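Local coordinates for taurine dioxygenase (Burkholderia ambifaria, PDB 5VN6), which probably catalyses the iron- and 2-oxoglutarate-dependent hydroxylation of taurine, and in this crystal carries magnesium in its metal site, at residues E61-A66 with P85-I90; F117-R122 with M279-I284. One frame throughout, in Å; residues are numbered along the deposited sequence.

Contact 1: E61-A66 with P85-I90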
# COMPACT_ATOMS: atom_id res chain seq x y z
N GLU A 61 -19.49 -18.84 19.37
CA GLU A 61 -19.95 -18.68 17.99
C GLU A 61 -18.80 -18.33 17.04
O GLU A 61 -18.76 -18.83 15.91
CB GLU A 61 -21.05 -17.62 17.90
CG GLU A 61 -22.29 -17.97 18.71
CD GLU A 61 -23.32 -16.85 18.72
OE1 GLU A 61 -22.92 -15.67 18.73
OE2 GLU A 61 -24.53 -17.16 18.74
N HIS A 62 -17.87 -17.47 17.47
CA HIS A 62 -16.69 -17.16 16.67
C HIS A 62 -15.91 -18.44 16.35
O HIS A 62 -15.52 -18.69 15.20
CB HIS A 62 -15.80 -16.16 17.42
CG HIS A 62 -14.56 -15.72 16.68
ND1 HIS A 62 -13.76 -14.69 17.14
CD2 HIS A 62 -13.98 -16.16 15.54
CE1 HIS A 62 -12.74 -14.52 16.31
NE2 HIS A 62 -12.85 -15.41 15.33
N VAL A 63 -15.70 -19.26 17.38
CA VAL A 63 -14.98 -20.52 17.22
C VAL A 63 -15.77 -21.47 16.33
O VAL A 63 -15.23 -22.06 15.39
CB VAL A 63 -14.70 -21.13 18.61
CG1 VAL A 63 -14.47 -22.62 18.52
CG2 VAL A 63 -13.51 -20.42 19.25
N ALA A 64 -17.07 -21.64 16.61
CA ALA A 64 -17.89 -22.57 15.84
C ALA A 64 -18.04 -22.13 14.38
O ALA A 64 -18.14 -22.99 13.49
CB ALA A 64 -19.25 -22.73 16.50
N PHE A 65 -18.07 -20.82 14.11
CA PHE A 65 -18.11 -20.39 12.72
C PHE A 65 -16.82 -20.76 12.00
O PHE A 65 -16.85 -21.28 10.88
CB PHE A 65 -18.36 -18.88 12.62
CG PHE A 65 -18.17 -18.32 11.22
CD1 PHE A 65 -19.12 -18.54 10.23
CD2 PHE A 65 -17.03 -17.59 10.89
CE1 PHE A 65 -18.95 -18.03 8.94
CE2 PHE A 65 -16.86 -17.08 9.60
CZ PHE A 65 -17.83 -17.30 8.63
N ALA A 66 -15.66 -20.49 12.63
CA ALA A 66 -14.39 -20.78 11.99
C ALA A 66 -14.20 -22.27 11.76
O ALA A 66 -13.59 -22.69 10.78
CB ALA A 66 -13.24 -20.24 12.84
N PRO A 85 -11.26 -23.06 23.36
CA PRO A 85 -10.21 -23.63 22.50
C PRO A 85 -10.40 -23.24 21.04
O PRO A 85 -11.52 -23.21 20.52
CB PRO A 85 -10.37 -25.14 22.70
CG PRO A 85 -10.87 -25.24 24.12
CD PRO A 85 -11.81 -24.06 24.30
N GLY A 86 -9.27 -22.96 20.38
CA GLY A 86 -9.22 -22.46 19.03
C GLY A 86 -9.09 -20.94 18.95
O GLY A 86 -8.55 -20.42 17.97
N LEU A 87 -9.55 -20.24 19.97
CA LEU A 87 -9.50 -18.79 20.02
C LEU A 87 -8.22 -18.32 20.69
O LEU A 87 -7.83 -18.84 21.75
CB LEU A 87 -10.72 -18.26 20.77
CG LEU A 87 -11.02 -16.77 20.65
CD1 LEU A 87 -11.69 -16.47 19.32
CD2 LEU A 87 -11.92 -16.35 21.82
N VAL A 88 -7.59 -17.31 20.10
CA VAL A 88 -6.37 -16.71 20.60
C VAL A 88 -6.61 -15.22 20.77
O VAL A 88 -7.00 -14.53 19.82
CB VAL A 88 -5.18 -16.97 19.65
CG1 VAL A 88 -3.94 -16.17 20.08
CG2 VAL A 88 -4.85 -18.45 19.58
N ARG A 89 -6.38 -14.72 21.99
CA ARG A 89 -6.52 -13.30 22.29
C ARG A 89 -5.22 -12.58 21.96
O ARG A 89 -4.13 -13.09 22.22
CB ARG A 89 -6.86 -13.09 23.77
CG ARG A 89 -8.23 -13.63 24.20
CD ARG A 89 -8.66 -13.08 25.56
NE ARG A 89 -8.16 -11.72 25.79
CZ ARG A 89 -8.72 -10.61 25.32
NH1 ARG A 89 -8.18 -9.43 25.58
NH2 ARG A 89 -9.83 -10.67 24.58
N ILE A 90 -5.34 -11.40 21.37
CA ILE A 90 -4.20 -10.58 20.98
C ILE A 90 -4.42 -9.20 21.60
O ILE A 90 -5.14 -8.37 21.04
CB ILE A 90 -4.04 -10.47 19.46
CG1 ILE A 90 -4.07 -11.86 18.81
CG2 ILE A 90 -2.74 -9.77 19.10
CD1 ILE A 90 -4.01 -11.82 17.31
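Helix 59-67 lies across one face of the main sheet of the double-stranded beta-helix (cupin) fold, and here it meets the start of strand 87-91, an outermost strand of that sheet within the chain. Three side chains carry the contact: the consecutive helix residues His62 and Val63, and Leu87 from the strand. The imidazole of His62 is swung out with CG anti to the backbone N (chi1 -178°), so that a methyl of Leu87 comes to rest over one of its faces. This CH-pi contact puts Leu87 CD1 3.8 Å from the centroid of the His62 ring, displaced toward the rim, where it is 3.5 Å from His62 ND1. NE2 of the same ring probably donates to the carbonyl O of Val120, in strand 118-125, so histidine offers a flat pi face to the methyl and a polar edge atom to the strand. Next along the helix, Val63 faces the Pro85-Leu87 end of the strand segment; its branch sets one methyl, CG2, 3.8 Å from Leu87 CB. Gly86 bends the chain into the strand at a phi of 96°, a conformation in which a CB would press on the carbonyl O of Pro85. That carbonyl points back to the helix and ends against both methyls of Val63, with Pro85 O 3.6 Å from Val63 CG1 and 3.7 Å from Val63 CG2.

Contact 2: F117-R122 with M279-I284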
# COMPACT_ATOMS: atom_id res chain seq x y z
N PHE A 117 -4.84 -22.53 6.58
CA PHE A 117 -5.82 -22.26 5.53
C PHE A 117 -6.23 -20.79 5.54
O PHE A 117 -6.37 -20.16 4.48
CB PHE A 117 -7.01 -23.21 5.79
CG PHE A 117 -8.32 -22.85 5.13
CD1 PHE A 117 -8.83 -23.66 4.11
CD2 PHE A 117 -9.11 -21.79 5.59
CE1 PHE A 117 -10.06 -23.39 3.53
CE2 PHE A 117 -10.33 -21.51 5.01
CZ PHE A 117 -10.81 -22.31 3.98
N GLY A 118 -6.42 -20.24 6.73
CA GLY A 118 -6.95 -18.90 6.86
C GLY A 118 -7.32 -18.64 8.30
O GLY A 118 -6.94 -19.41 9.20
N CYS A 119 -8.12 -17.60 8.49
CA CYS A 119 -8.34 -17.03 9.81
C CYS A 119 -9.65 -16.25 9.85
O CYS A 119 -10.07 -15.65 8.86
CB CYS A 119 -7.16 -16.12 10.17
SG CYS A 119 -7.18 -15.41 11.81
N VAL A 120 -10.29 -16.26 11.02
CA VAL A 120 -11.43 -15.41 11.32
C VAL A 120 -11.01 -14.50 12.47
O VAL A 120 -10.80 -14.97 13.59
CB VAL A 120 -12.69 -16.20 11.69
CG1 VAL A 120 -13.82 -15.22 12.00
CG2 VAL A 120 -13.08 -17.20 10.57
N LEU A 121 -10.91 -13.21 12.19
CA LEU A 121 -10.32 -12.23 13.10
C LEU A 121 -11.37 -11.21 13.49
O LEU A 121 -12.00 -10.61 12.62
CB LEU A 121 -9.12 -11.55 12.43
CG LEU A 121 -8.41 -10.43 13.22
CD1 LEU A 121 -7.86 -10.97 14.54
CD2 LEU A 121 -7.30 -9.78 12.40
N ARG A 122 -11.56 -11.00 14.80
CA ARG A 122 -12.55 -10.04 15.28
C ARG A 122 -11.88 -8.96 16.13
O ARG A 122 -11.03 -9.26 16.97
CB ARG A 122 -13.67 -10.72 16.10
CG ARG A 122 -14.68 -9.70 16.63
CD ARG A 122 -16.01 -10.27 17.07
NE ARG A 122 -15.92 -10.92 18.35
CZ ARG A 122 -16.88 -10.95 19.26
NH1 ARG A 122 -18.04 -10.34 19.03
NH2 ARG A 122 -16.68 -11.60 20.40
N MET A 279 -7.77 -7.89 19.93
CA MET A 279 -8.26 -8.70 18.82
C MET A 279 -8.37 -10.15 19.28
O MET A 279 -7.71 -10.57 20.24
CB MET A 279 -7.32 -8.63 17.60
CG MET A 279 -6.80 -7.25 17.28
SD MET A 279 -7.96 -6.24 16.36
CE MET A 279 -8.10 -7.08 14.79
N GLU A 280 -9.22 -10.92 18.60
CA GLU A 280 -9.32 -12.35 18.84
C GLU A 280 -9.40 -13.04 17.49
O GLU A 280 -10.18 -12.62 16.62
CB GLU A 280 -10.53 -12.69 19.71
CG GLU A 280 -10.43 -12.11 21.13
CD GLU A 280 -11.61 -12.47 22.04
OE1 GLU A 280 -12.52 -13.19 21.61
OE2 GLU A 280 -11.62 -12.00 23.20
N ARG A 281 -8.61 -14.09 17.31
CA ARG A 281 -8.55 -14.78 16.02
C ARG A 281 -8.76 -16.28 16.21
O ARG A 281 -8.54 -16.83 17.30
CB ARG A 281 -7.22 -14.51 15.30
CG ARG A 281 -5.98 -15.09 15.95
CD ARG A 281 -4.71 -14.67 15.19
NE ARG A 281 -4.66 -15.19 13.82
CZ ARG A 281 -4.18 -16.39 13.49
NH1 ARG A 281 -4.17 -16.77 12.22
NH2 ARG A 281 -3.73 -17.21 14.43
N ALA A 282 -9.25 -16.92 15.15
CA ALA A 282 -9.38 -18.37 15.09
C ALA A 282 -8.74 -18.81 13.79
O ALA A 282 -9.24 -18.49 12.70
CB ALA A 282 -10.84 -18.81 15.16
N GLY A 283 -7.62 -19.52 13.89
CA GLY A 283 -6.89 -19.98 12.71
C GLY A 283 -7.34 -21.38 12.30
O GLY A 283 -7.67 -22.21 13.15
N ILE A 284 -7.38 -21.61 10.99
CA ILE A 284 -7.88 -22.86 10.42
C ILE A 284 -6.69 -23.62 9.83
O ILE A 284 -5.87 -23.03 9.12
CB ILE A 284 -8.96 -22.61 9.35
CG1 ILE A 284 -10.16 -21.87 9.95
CG2 ILE A 284 -9.40 -23.93 8.71
CD1 ILE A 284 -10.74 -20.77 9.04
O HOH W 1 -14.46 -13.03 19.48
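Val120 O is the most firmly gripped polar atom of this antiparallel strand pair, with three donors around it: the amide of Ala282, probably the imidazole NE2 of His62 and, more weakly, a CA-H of Arg281. Val120 N and O both bond Ala282, the amide of Ala282 standing 2.9 Å from Val120 O and above the carbonyl plane. A second hydrogen-bonded pair, Arg122 with Glu280, is straighter: Arg122 N reaches Glu280 O at 2.8 Å, with 173° at the hydrogen and nearly along the C=O axis. Small Ala282 sits beside Val120 beneath helix 59-67, whose Ala66 touches both. At the far end Phe117 and Ile284 lie side by side, with Phe117 CD2 3.8 Å from Ile284 CG2.

On the opposite face, Cys119 holds its sulphur anti to the backbone N, and the Arg281 chain, with CG placed between the backbone N and the carbonyl carbon (chi1 67°) and bent again at chi3, brings its guanidinium obliquely against it, SG of Cys119 lying 3.2 Å from Arg281 NE. Next to it on this face, Leu121 CD2 lies 3.7 Å from Met279 CE, which the Met279 chain brings there by bending at chi2 and chi3.

Back on the helix-covered face, one water joins the buried charges: Arg122 NE donates to it at 2.8 Å, and it donates to Glu280 OE1 at 2.9 Å. Glu280 OE2 has salt bridges to Arg89 and Arg59, while Arg122 NH1 bonds Gln55 O. So many cationic neighbours would be expected to keep Glu280 ionised. Arg281, in turn, makes a long, weak ion pair with the metal ligand Asp108, and as a second-shell cation it may stabilise that carboxylate in its charged form.

Starting from the N terminus, helix 59-67 is followed by a largely irregular connection, part of it not modelled, which contact 1 closes when strand 87-91 begins. Contact 2 opens only afterwards, at strand 118-125, so the two are in series and do not cross. Metal ligands His106 and Asp108 fall in the interval between them. The loop that contact 2 closes is far longer: it carries both smaller sheets and His266, the third ligand, before strand 278-284 returns to the main sheet. There that strand runs between 118-125 and 87-91, and the Arg89 to Glu280 salt bridge joins the contacts directly, while helix 59-67 packs on all three strands.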